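Precorrin-6A reductase (Rhodobacter capsulatus, PDB 4X7G) catalyses the reduction of precorrin-6A, most likely with NADPH as hydride donor, a step in the biosynthesis of cobalamin. Local coordinates at residues A[126-131]-A[146-151]. Residues are numbered along the deposited sequence; the frame is centred on the assembly and turned at random.
Sequences APARVF and PQHHYL
Three backbone hydrogen bonds tie Ala128 and Val130 to His149 and Leu151. His149 N donates to Ala128 O at 2.9 Å, Val130 N to His149 O in a nearly straight bond of 172°, and Leu151 N to Val130 O. The alternation of donor and acceptor is that of parallel pairing, with Arg129, Val130 and Phe131 paired with His149, Tyr150 and Leu151. Ahead of the strands a side chain takes over: His148 ND1 accepts a hydrogen bond from Ala128 N at 2.9 Å, with Ala128 N almost in the plane of the imidazole. With CG anti to its carbonyl carbon (chi1 -60°), His148 turns its ring edge to the 126-131 backbone, and CE1 comes 3.3 Å from Ala126 O. Without the imidazole, as with an alanine here, the Ala128 amide would probably be left without this acceptor, and the backbone of Pro127 and Ala128 without the ring edge beside it. The two segments lead into neighbouring strands in a six-stranded parallel sheet, the core of the second of the two Rossmann-fold domains of the enzyme, where 129-132 lies between 149-154 and 192-196. On the Arg129 face of the sheet, the guanidinium, brought round by a bend at chi3, lies with one face over CD2 of His149, the two planes 16° apart and Arg129 NH2 3.6 Å from His149 CD2. Both groups are held from outside: His149 by Asp166 and Glu188, Arg129 NH2 by the carbonyl of Glu188. Val130 CB rests 3.7 Å from Tyr150 CD1, side by side with the tyrosine, whose hydroxyl bonds to Ala145 O. Farther along, Leu151 CD2 meets Phe131 CD1 at 3.7 Å, and Leu151 O lies at the edge of the phenyl ring; the Phe131 side chain is also about 4 Å from the bound precorrin product.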
ATOM      1  N   ALA A 126      -9.996 -28.676  -0.168  1.00 16.17           N
ATOM      2  CA  ALA A 126      -8.903 -29.556  -0.638  1.00 18.27           C
ATOM      3  C   ALA A 126      -7.635 -28.720  -0.818  1.00 17.11           C
ATOM      4  O   ALA A 126      -7.727 -27.540  -1.296  1.00 15.93           O
ATOM      5  CB  ALA A 126      -9.320 -30.051  -1.991  1.00 18.90           C
ATOM      6  N   PRO A 127      -6.549 -29.278  -0.389  1.00 17.26           N
ATOM      7  CA  PRO A 127      -5.301 -28.489  -0.500  1.00 15.63           C
ATOM      8  C   PRO A 127      -5.020 -27.919  -1.891  1.00 15.45           C
ATOM      9  O   PRO A 127      -5.150 -28.555  -2.963  1.00 16.44           O
ATOM     10  CB  PRO A 127      -4.227 -29.533  -0.061  1.00 17.01           C
ATOM     11  CG  PRO A 127      -4.981 -30.502   0.856  1.00 17.84           C
ATOM     12  CD  PRO A 127      -6.235 -30.670   0.060  1.00 19.69           C
ATOM     13  N   ALA A 128      -4.623 -26.644  -1.875  1.00 14.42           N
ATOM     14  CA  ALA A 128      -4.361 -25.838  -3.077  1.00 14.53           C
ATOM     15  C   ALA A 128      -2.948 -25.247  -2.959  1.00 11.56           C
ATOM     16  O   ALA A 128      -2.260 -25.521  -2.000  1.00 13.48           O
ATOM     17  CB  ALA A 128      -5.444 -24.738  -3.179  1.00 15.13           C
ATOM     18  N   ARG A 129      -2.587 -24.438  -3.961  1.00 12.07           N
ATOM     19  CA  ARG A 129      -1.259 -23.798  -4.005  1.00 10.73           C
ATOM     20  C   ARG A 129      -1.515 -22.295  -4.114  1.00 10.11           C
ATOM     21  O   ARG A 129      -1.824 -21.810  -5.185  1.00 10.82           O
ATOM     22  CB  ARG A 129      -0.456 -24.340  -5.157  1.00 11.25           C
ATOM     23  CG  ARG A 129      -0.164 -25.871  -4.966  1.00 11.89           C
ATOM     24  CD  ARG A 129       0.737 -26.413  -6.060  1.00 13.24           C
ATOM     25  NE  ARG A 129       2.067 -25.865  -6.054  1.00 12.54           N
ATOM     26  CZ  ARG A 129       3.061 -26.258  -5.307  1.00 13.32           C
ATOM     27  NH1 ARG A 129       2.870 -27.185  -4.402  1.00 13.36           N
ATOM     28  NH2 ARG A 129       4.247 -25.663  -5.375  1.00 13.60           N
ATOM     29  N   VAL A 130      -1.473 -21.658  -2.971  1.00 10.30           N
ATOM     30  CA  VAL A 130      -2.030 -20.292  -2.863  1.00  9.72           C
ATOM     31  C   VAL A 130      -0.963 -19.249  -2.703  1.00 10.55           C
ATOM     32  O   VAL A 130      -0.152 -19.363  -1.789  1.00 11.04           O
ATOM     33  CB  VAL A 130      -2.943 -20.256  -1.631  1.00 11.19           C
ATOM     34  CG1 VAL A 130      -3.554 -18.844  -1.456  1.00 11.65           C
ATOM     35  CG2 VAL A 130      -4.042 -21.342  -1.648  1.00 11.56           C
ATOM     36  N   PHE A 131      -0.958 -18.266  -3.610  1.00 10.30           N
ATOM     37  CA  PHE A 131      -0.067 -17.140  -3.468  1.00 10.24           C
ATOM     38  C   PHE A 131      -0.684 -16.136  -2.530  1.00  9.82           C
ATOM     39  O   PHE A 131      -1.737 -15.493  -2.914  1.00  9.99           O
ATOM     40  CB  PHE A 131       0.286 -16.534  -4.785  1.00 10.29           C
ATOM     41  CG  PHE A 131       1.220 -15.338  -4.711  1.00 11.21           C
ATOM     42  CD1 PHE A 131       2.127 -15.160  -3.685  1.00 11.00           C
ATOM     43  CD2 PHE A 131       1.182 -14.415  -5.733  1.00 11.81           C
ATOM     44  CE1 PHE A 131       3.004 -14.097  -3.691  1.00 12.48           C
ATOM     45  CE2 PHE A 131       2.081 -13.332  -5.751  1.00 12.72           C
ATOM     46  CZ  PHE A 131       2.999 -13.196  -4.717  1.00 13.26           C
ATOM     47  N   PRO A 146      -4.631 -24.252   7.383  1.00 15.00           N
ATOM     48  CA  PRO A 146      -3.244 -24.685   7.303  1.00 16.37           C
ATOM     49  C   PRO A 146      -2.980 -25.719   6.292  1.00 16.38           C
ATOM     50  O   PRO A 146      -1.744 -26.003   6.068  1.00 16.62           O
ATOM     51  CB  PRO A 146      -3.002 -25.193   8.744  1.00 17.19           C
ATOM     52  CG  PRO A 146      -4.329 -25.734   9.142  1.00 18.82           C
ATOM     53  CD  PRO A 146      -5.308 -24.716   8.628  1.00 16.65           C
ATOM     54  N   GLN A 147      -3.952 -26.355   5.720  1.00 15.67           N
ATOM     55  CA  GLN A 147      -3.789 -27.470   4.804  1.00 15.25           C
ATOM     56  C   GLN A 147      -3.128 -27.138   3.447  1.00 15.76           C
ATOM     57  O   GLN A 147      -2.697 -28.041   2.690  1.00 16.22           O
ATOM     58  CB  GLN A 147      -5.090 -28.221   4.540  1.00 16.37           C
ATOM     59  CG  GLN A 147      -6.150 -27.539   3.693  1.00 17.87           C
ATOM     60  CD  GLN A 147      -7.081 -26.639   4.498  1.00 15.56           C
ATOM     61  OE1 GLN A 147      -6.751 -26.041   5.570  1.00 16.95           O
ATOM     62  NE2 GLN A 147      -8.240 -26.448   3.925  1.00 22.03           N
ATOM     63  N   HIS A 148      -3.184 -25.864   3.056  1.00 13.57           N
ATOM     64  CA  HIS A 148      -2.689 -25.467   1.714  1.00 14.27           C
ATOM     65  C   HIS A 148      -1.171 -25.378   1.703  1.00 13.03           C
ATOM     66  O   HIS A 148      -0.572 -25.123   2.754  1.00 13.49           O
ATOM     67  CB  HIS A 148      -3.320 -24.139   1.333  1.00 13.02           C
ATOM     68  CG  HIS A 148      -4.804 -24.247   1.288  1.00 15.24           C
ATOM     69  ND1 HIS A 148      -5.419 -25.114   0.439  1.00 14.30           N
ATOM     70  CD2 HIS A 148      -5.768 -23.668   2.030  1.00 15.91           C
ATOM     71  CE1 HIS A 148      -6.741 -25.040   0.643  1.00 14.68           C
ATOM     72  NE2 HIS A 148      -6.985 -24.164   1.577  1.00 16.44           N
ATOM     73  N   HIS A 149      -0.654 -25.420   0.471  1.00 12.87           N
ATOM     74  CA  HIS A 149       0.710 -24.880   0.282  1.00 11.80           C
ATOM     75  C   HIS A 149       0.602 -23.370   0.006  1.00 11.13           C
ATOM     76  O   HIS A 149      -0.197 -23.016  -0.884  1.00 12.30           O
ATOM     77  CB  HIS A 149       1.404 -25.558  -0.893  1.00 12.71           C
ATOM     78  CG  HIS A 149       2.644 -24.839  -1.310  1.00 12.32           C
ATOM     79  ND1 HIS A 149       3.753 -24.763  -0.513  1.00 12.75           N
ATOM     80  CD2 HIS A 149       2.922 -24.101  -2.399  1.00 13.14           C
ATOM     81  CE1 HIS A 149       4.628 -23.974  -1.061  1.00 12.22           C
ATOM     82  NE2 HIS A 149       4.178 -23.584  -2.214  1.00 13.55           N
ATOM     83  N   TYR A 150       1.340 -22.587   0.694  1.00 11.02           N
ATOM     84  CA  TYR A 150       1.340 -21.169   0.558  1.00 10.81           C
ATOM     85  C   TYR A 150       2.660 -20.672  -0.013  1.00 10.44           C
ATOM     86  O   TYR A 150       3.753 -21.109   0.432  1.00 11.89           O
ATOM     87  CB  TYR A 150       1.052 -20.466   1.853  1.00 10.68           C
ATOM     88  CG  TYR A 150      -0.346 -20.665   2.395  1.00 11.11           C
ATOM     89  CD1 TYR A 150      -1.396 -20.068   1.752  1.00 11.51           C
ATOM     90  CD2 TYR A 150      -0.624 -21.488   3.488  1.00 12.58           C
ATOM     91  CE1 TYR A 150      -2.712 -20.238   2.234  1.00 12.19           C
ATOM     92  CE2 TYR A 150      -1.895 -21.680   3.955  1.00 12.70           C
ATOM     93  CZ  TYR A 150      -2.914 -21.009   3.335  1.00 12.34           C
ATOM     94  OH  TYR A 150      -4.238 -21.111   3.795  1.00 12.86           O
ATOM     95  N   LEU A 151       2.577 -19.757  -0.943  1.00 10.38           N
ATOM     96  CA  LEU A 151       3.707 -18.939  -1.394  1.00  9.61           C
ATOM     97  C   LEU A 151       3.613 -17.599  -0.748  1.00 10.14           C
ATOM     98  O   LEU A 151       2.507 -16.955  -0.859  1.00 11.05           O
ATOM     99  CB  LEU A 151       3.710 -18.838  -2.896  1.00  9.95           C
ATOM    100  CG  LEU A 151       4.779 -17.893  -3.534  1.00 11.81           C
ATOM    101  CD1 LEU A 151       6.185 -18.456  -3.290  1.00 12.75           C
ATOM    102  CD2 LEU A 151       4.549 -17.684  -4.979  1.00 12.44           C
TER